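Local coordinates for beta-galactosidase (Trichoderma reesei, PDB 3OG2), which probably hydrolyses terminal non-reducing beta-D-galactose residues from beta-D-galactosides, as a family 35 glycoside hydrolase, at residues Phe190-Arg204 with Thr222-Ile234. Numbering follows the deposited sequence.
Sequences FPNKPYMQYVIDQAR and TGAPGTGLGSVDI
Gly-230 presses against Met-196 and Gln-197 where a looping segment, 222-234, meets helix 193-205, a worked example of how glycine lets a backbone lie directly on a helix. The two CA atoms of Gln-197 and Gly-230 are 4.0 Å apart, and a CB on Gly-230 would collide with Met-196 CB. Met-196, bent at its last torsion (chi3 79°), lays CE 3.6 Å from Gly-223 CA and also touches Thr-222 CG2. One turn on, Ile-200 CD1 reaches the carbonyl oxygens of Gly-230 and Ser-231 and the CG1 branch of Val-232.

Gln-197 folds back at chi2 (64°), bringing OE1 within 2.8 Å of Gly-230 N, which meets it on an in-plane lone pair; a water donates to OE1 and to Ser-231 O, while NE2 grips Asp-201 OD1 almost straight. Losing this amide to an alanine would probably deprive Gly-230 N of its acceptor, Asp-201 OD1 of the NE2 donor and the water of one hold.

The solvent flank is made by exposed Leu-229, its CD1 against Gln-197 and CD2 against Pro-194, and by extended Lys-193, carrying NZ to Thr-227 O (2.8 Å). Farther along, Arg-204 NH2 forms a direct salt bridge to Asp-233 OD2 (3.0 Å), weak as a hydrogen bond, and a water joins NH2 to OD1; OD2 also accepts from Leu-212 N, and Arg-204 NH1 binds Val-210 O.

Type II turns at Ala-224 to Thr-227 and Gly-228 to Ser-231 shape the loop between helix 193-205 and strand 236-239, an alpha-to-beta connection of the TIM barrel.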
loop_
_atom_site.group_PDB
_atom_site.type_symbol
_atom_site.label_atom_id
_atom_site.label_comp_id
_atom_site.label_asym_id
_atom_site.label_seq_id
_atom_site.Cartn_x
_atom_site.Cartn_y
_atom_site.Cartn_z
ATOM N N PHE A 190 13.057 8.106 -27.174
ATOM C CA PHE A 190 13.074 8.247 -25.719
ATOM C C PHE A 190 14.268 9.053 -25.272
ATOM O O PHE A 190 15.389 8.694 -25.699
ATOM C CB PHE A 190 13.117 6.860 -25.034
ATOM C CG PHE A 190 13.093 7.017 -23.501
ATOM C CD1 PHE A 190 14.241 7.102 -22.708
ATOM C CD2 PHE A 190 11.843 7.130 -22.880
ATOM C CE1 PHE A 190 14.149 7.347 -21.342
ATOM C CE2 PHE A 190 11.722 7.364 -21.537
ATOM C CZ PHE A 190 12.889 7.523 -20.848
ATOM N N PRO A 191 14.164 9.968 -24.315
ATOM C CA PRO A 191 12.904 10.538 -23.813
ATOM C C PRO A 191 12.158 11.305 -24.892
ATOM O O PRO A 191 12.750 12.062 -25.682
ATOM C CB PRO A 191 13.350 11.543 -22.719
ATOM C CG PRO A 191 14.818 11.569 -22.776
ATOM C CD PRO A 191 15.366 10.529 -23.679
ATOM N N ASN A 192 10.839 11.117 -24.981
ATOM C CA ASN A 192 10.027 11.844 -25.975
ATOM C C ASN A 192 9.600 13.163 -25.336
ATOM O O ASN A 192 8.625 13.204 -24.571
ATOM C CB ASN A 192 8.881 10.935 -26.410
ATOM C CG ASN A 192 7.992 11.572 -27.468
ATOM O OD1 ASN A 192 7.920 12.791 -27.620
ATOM N ND2 ASN A 192 7.349 10.707 -28.216
ATOM N N LYS A 193 10.397 14.230 -25.529
ATOM C CA LYS A 193 10.120 15.475 -24.810
ATOM C C LYS A 193 8.779 16.124 -25.195
ATOM O O LYS A 193 8.124 16.634 -24.272
ATOM C CB LYS A 193 11.302 16.400 -24.935
ATOM C CG LYS A 193 12.574 15.799 -24.309
ATOM C CD LYS A 193 13.708 16.766 -24.280
ATOM C CE LYS A 193 14.960 16.170 -23.642
ATOM N NZ LYS A 193 16.108 17.142 -23.608
ATOM N N PRO A 194 8.336 16.109 -26.438
ATOM C CA PRO A 194 6.996 16.579 -26.715
ATOM C C PRO A 194 5.948 15.794 -25.943
ATOM O O PRO A 194 4.978 16.400 -25.436
ATOM C CB PRO A 194 6.839 16.368 -28.254
ATOM C CG PRO A 194 8.268 16.577 -28.730
ATOM C CD PRO A 194 9.075 15.802 -27.703
ATOM N N TYR A 195 6.089 14.481 -25.818
ATOM C CA TYR A 195 5.150 13.684 -25.023
ATOM C C TYR A 195 5.152 14.136 -23.576
ATOM O O TYR A 195 4.108 14.432 -22.963
ATOM C CB TYR A 195 5.490 12.188 -25.146
ATOM C CG TYR A 195 4.715 11.386 -24.129
ATOM C CD1 TYR A 195 3.348 11.248 -24.254
ATOM C CD2 TYR A 195 5.353 10.781 -23.038
ATOM C CE1 TYR A 195 2.632 10.516 -23.307
ATOM C CE2 TYR A 195 4.650 10.069 -22.100
ATOM C CZ TYR A 195 3.280 9.944 -22.242
ATOM O OH TYR A 195 2.533 9.215 -21.325
ATOM N N MET A 196 6.359 14.252 -23.021
ATOM C CA MET A 196 6.466 14.643 -21.603
ATOM C C MET A 196 5.838 15.991 -21.346
ATOM O O MET A 196 5.167 16.224 -20.344
ATOM C CB MET A 196 7.941 14.641 -21.178
ATOM C CG MET A 196 8.629 13.292 -21.257
ATOM S SD MET A 196 10.445 13.456 -21.411
ATOM C CE MET A 196 10.771 13.787 -19.714
ATOM N N GLN A 197 6.113 16.953 -22.273
ATOM C CA GLN A 197 5.529 18.279 -22.076
ATOM C C GLN A 197 4.019 18.269 -22.253
ATOM O O GLN A 197 3.353 19.065 -21.592
ATOM C CB GLN A 197 6.172 19.275 -23.070
ATOM C CG GLN A 197 5.751 20.698 -22.702
ATOM C CD GLN A 197 6.265 21.102 -21.337
ATOM O OE1 GLN A 197 7.409 20.886 -20.929
ATOM N NE2 GLN A 197 5.352 21.727 -20.596
ATOM N N TYR A 198 3.479 17.448 -23.173
ATOM C CA TYR A 198 2.007 17.385 -23.291
ATOM C C TYR A 198 1.425 16.959 -21.938
ATOM O O TYR A 198 0.391 17.522 -21.518
ATOM C CB TYR A 198 1.632 16.375 -24.353
ATOM C CG TYR A 198 0.155 16.360 -24.680
ATOM C CD1 TYR A 198 -0.727 15.546 -23.940
ATOM C CD2 TYR A 198 -0.376 17.142 -25.705
ATOM C CE1 TYR A 198 -2.073 15.536 -24.217
ATOM C CE2 TYR A 198 -1.728 17.127 -25.997
ATOM C CZ TYR A 198 -2.587 16.323 -25.248
ATOM O OH TYR A 198 -3.922 16.287 -25.567
ATOM N N VAL A 199 2.036 15.956 -21.298
ATOM C CA VAL A 199 1.480 15.441 -20.022
ATOM C C VAL A 199 1.529 16.532 -18.971
ATOM O O VAL A 199 0.578 16.768 -18.201
ATOM C CB VAL A 199 2.279 14.189 -19.625
ATOM C CG1 VAL A 199 1.957 13.731 -18.210
ATOM C CG2 VAL A 199 2.024 13.065 -20.636
ATOM N N ILE A 200 2.658 17.298 -18.933
ATOM C CA ILE A 200 2.716 18.437 -18.014
ATOM C C ILE A 200 1.668 19.503 -18.322
ATOM O O ILE A 200 1.006 20.003 -17.399
ATOM C CB ILE A 200 4.144 19.072 -18.051
ATOM C CG1 ILE A 200 5.153 18.104 -17.402
ATOM C CG2 ILE A 200 4.170 20.450 -17.410
ATOM C CD1 ILE A 200 6.609 18.507 -17.630
ATOM N N ASP A 201 1.531 19.835 -19.603
ATOM C CA ASP A 201 0.571 20.851 -20.002
ATOM C C ASP A 201 -0.852 20.458 -19.586
ATOM O O ASP A 201 -1.628 21.354 -19.195
ATOM C CB ASP A 201 0.574 21.066 -21.522
ATOM C CG ASP A 201 1.785 21.704 -22.137
ATOM O OD1 ASP A 201 2.630 22.314 -21.417
ATOM O OD2 ASP A 201 1.930 21.649 -23.410
ATOM N N GLN A 202 -1.183 19.167 -19.675
ATOM C CA GLN A 202 -2.560 18.798 -19.266
ATOM C C GLN A 202 -2.807 19.181 -17.817
ATOM O O GLN A 202 -3.869 19.619 -17.415
ATOM C CB GLN A 202 -2.805 17.302 -19.376
ATOM C CG GLN A 202 -2.802 16.758 -20.820
ATOM C CD GLN A 202 -2.979 15.261 -20.774
ATOM O OE1 GLN A 202 -2.140 14.568 -20.139
ATOM N NE2 GLN A 202 -4.022 14.730 -21.376
ATOM N N ALA A 203 -1.777 18.896 -16.969
ATOM C CA ALA A 203 -1.954 19.180 -15.527
ATOM C C ALA A 203 -1.972 20.681 -15.300
ATOM O O ALA A 203 -2.821 21.203 -14.550
ATOM C CB ALA A 203 -0.819 18.513 -14.751
ATOM N N ARG A 204 -1.052 21.456 -15.920
ATOM C CA ARG A 204 -1.019 22.911 -15.724
ATOM C C ARG A 204 -2.336 23.521 -16.208
ATOM O O ARG A 204 -2.871 24.429 -15.590
ATOM C CB ARG A 204 0.166 23.517 -16.498
ATOM C CG ARG A 204 1.493 23.129 -15.865
ATOM C CD ARG A 204 1.644 23.640 -14.448
ATOM N NE ARG A 204 3.011 23.560 -13.926
ATOM C CZ ARG A 204 3.365 23.365 -12.651
ATOM N NH1 ARG A 204 2.424 23.215 -11.725
ATOM N NH2 ARG A 204 4.644 23.323 -12.349
ATOM N N THR A 222 15.988 11.419 -16.546
ATOM C CA THR A 222 14.879 11.807 -17.444
ATOM C C THR A 222 13.979 12.821 -16.789
ATOM O O THR A 222 13.517 12.582 -15.655
ATOM C CB THR A 222 14.108 10.537 -17.864
ATOM O OG1 THR A 222 15.050 9.682 -18.570
ATOM C CG2 THR A 222 12.964 10.846 -18.799
ATOM N N GLY A 223 13.726 13.919 -17.480
ATOM C CA GLY A 223 12.784 14.947 -17.029
ATOM C C GLY A 223 13.431 15.863 -16.019
ATOM O O GLY A 223 12.726 16.734 -15.453
ATOM N N ALA A 224 14.706 15.751 -15.676
ATOM C CA ALA A 224 15.287 16.616 -14.685
ATOM C C ALA A 224 15.306 18.059 -15.115
ATOM O O ALA A 224 15.421 18.359 -16.311
ATOM C CB ALA A 224 16.716 16.150 -14.403
ATOM N N PRO A 225 15.287 18.975 -14.132
ATOM C CA PRO A 225 15.586 20.377 -14.462
ATOM C C PRO A 225 16.867 20.500 -15.266
ATOM O O PRO A 225 17.848 19.836 -14.990
ATOM C CB PRO A 225 15.786 20.967 -13.071
ATOM C CG PRO A 225 14.812 20.175 -12.222
ATOM C CD PRO A 225 14.975 18.725 -12.688
ATOM N N GLY A 226 16.854 21.346 -16.297
ATOM C CA GLY A 226 18.016 21.473 -17.167
ATOM C C GLY A 226 17.835 20.655 -18.445
ATOM O O GLY A 226 18.625 20.855 -19.376
ATOM N N THR A 227 16.856 19.764 -18.539
ATOM C CA THR A 227 16.706 18.992 -19.755
ATOM C C THR A 227 15.731 19.636 -20.733
ATOM O O THR A 227 15.411 19.093 -21.789
ATOM C CB THR A 227 16.231 17.548 -19.448
ATOM O OG1 THR A 227 14.971 17.596 -18.780
ATOM C CG2 THR A 227 17.236 16.790 -18.576
ATOM N N GLY A 228 15.246 20.841 -20.458
ATOM C CA GLY A 228 14.477 21.559 -21.435
ATOM C C GLY A 228 13.010 21.144 -21.480
ATOM O O GLY A 228 12.284 20.964 -20.481
ATOM N N LEU A 229 12.567 20.903 -22.726
ATOM C CA LEU A 229 11.176 20.554 -22.942
ATOM C C LEU A 229 10.821 19.291 -22.178
ATOM O O LEU A 229 11.558 18.312 -22.200
ATOM C CB LEU A 229 11.037 20.305 -24.450
ATOM C CG LEU A 229 9.631 20.095 -24.906
ATOM C CD1 LEU A 229 8.763 21.353 -24.769
ATOM C CD2 LEU A 229 9.676 19.699 -26.408
ATOM N N GLY A 230 9.705 19.305 -21.451
ATOM C CA GLY A 230 9.276 18.122 -20.712
ATOM C C GLY A 230 9.844 17.962 -19.315
ATOM O O GLY A 230 9.549 17.052 -18.610
ATOM N N SER A 231 10.681 18.929 -18.874
ATOM C CA SER A 231 11.261 18.858 -17.540
ATOM C C SER A 231 10.269 19.242 -16.459
ATOM O O SER A 231 9.455 20.142 -16.584
ATOM C CB SER A 231 12.514 19.722 -17.500
ATOM O OG SER A 231 12.281 21.084 -17.748
ATOM N N VAL A 232 10.409 18.544 -15.329
ATOM C CA VAL A 232 9.597 18.878 -14.136
ATOM C C VAL A 232 10.363 19.816 -13.229
ATOM O O VAL A 232 11.481 20.266 -13.518
ATOM C CB VAL A 232 9.173 17.597 -13.398
ATOM C CG1 VAL A 232 8.262 16.733 -14.293
ATOM C CG2 VAL A 232 10.370 16.789 -12.911
ATOM N N ASP A 233 9.757 20.152 -12.078
ATOM C CA ASP A 233 10.369 21.097 -11.159
ATOM C C ASP A 233 11.415 20.443 -10.260
ATOM O O ASP A 233 12.459 21.012 -9.977
ATOM C CB ASP A 233 9.296 21.736 -10.306
ATOM C CG ASP A 233 8.337 22.551 -11.149
ATOM O OD1 ASP A 233 8.820 23.343 -12.022
ATOM O OD2 ASP A 233 7.139 22.494 -10.891
ATOM N N ILE A 234 11.069 19.246 -9.756
ATOM C CA ILE A 234 11.941 18.553 -8.807
ATOM C C ILE A 234 12.166 17.156 -9.380
ATOM O O ILE A 234 11.195 16.418 -9.631
ATOM C CB ILE A 234 11.325 18.468 -7.391
ATOM C CG1 ILE A 234 11.093 19.871 -6.824
ATOM C CG2 ILE A 234 12.141 17.538 -6.524
ATOM C CD1 ILE A 234 10.310 19.879 -5.498
HETATM O O HOH W 1 8.843 21.740 -18.734
HETATM O O HOH W 2 7.032 23.813 -13.800
#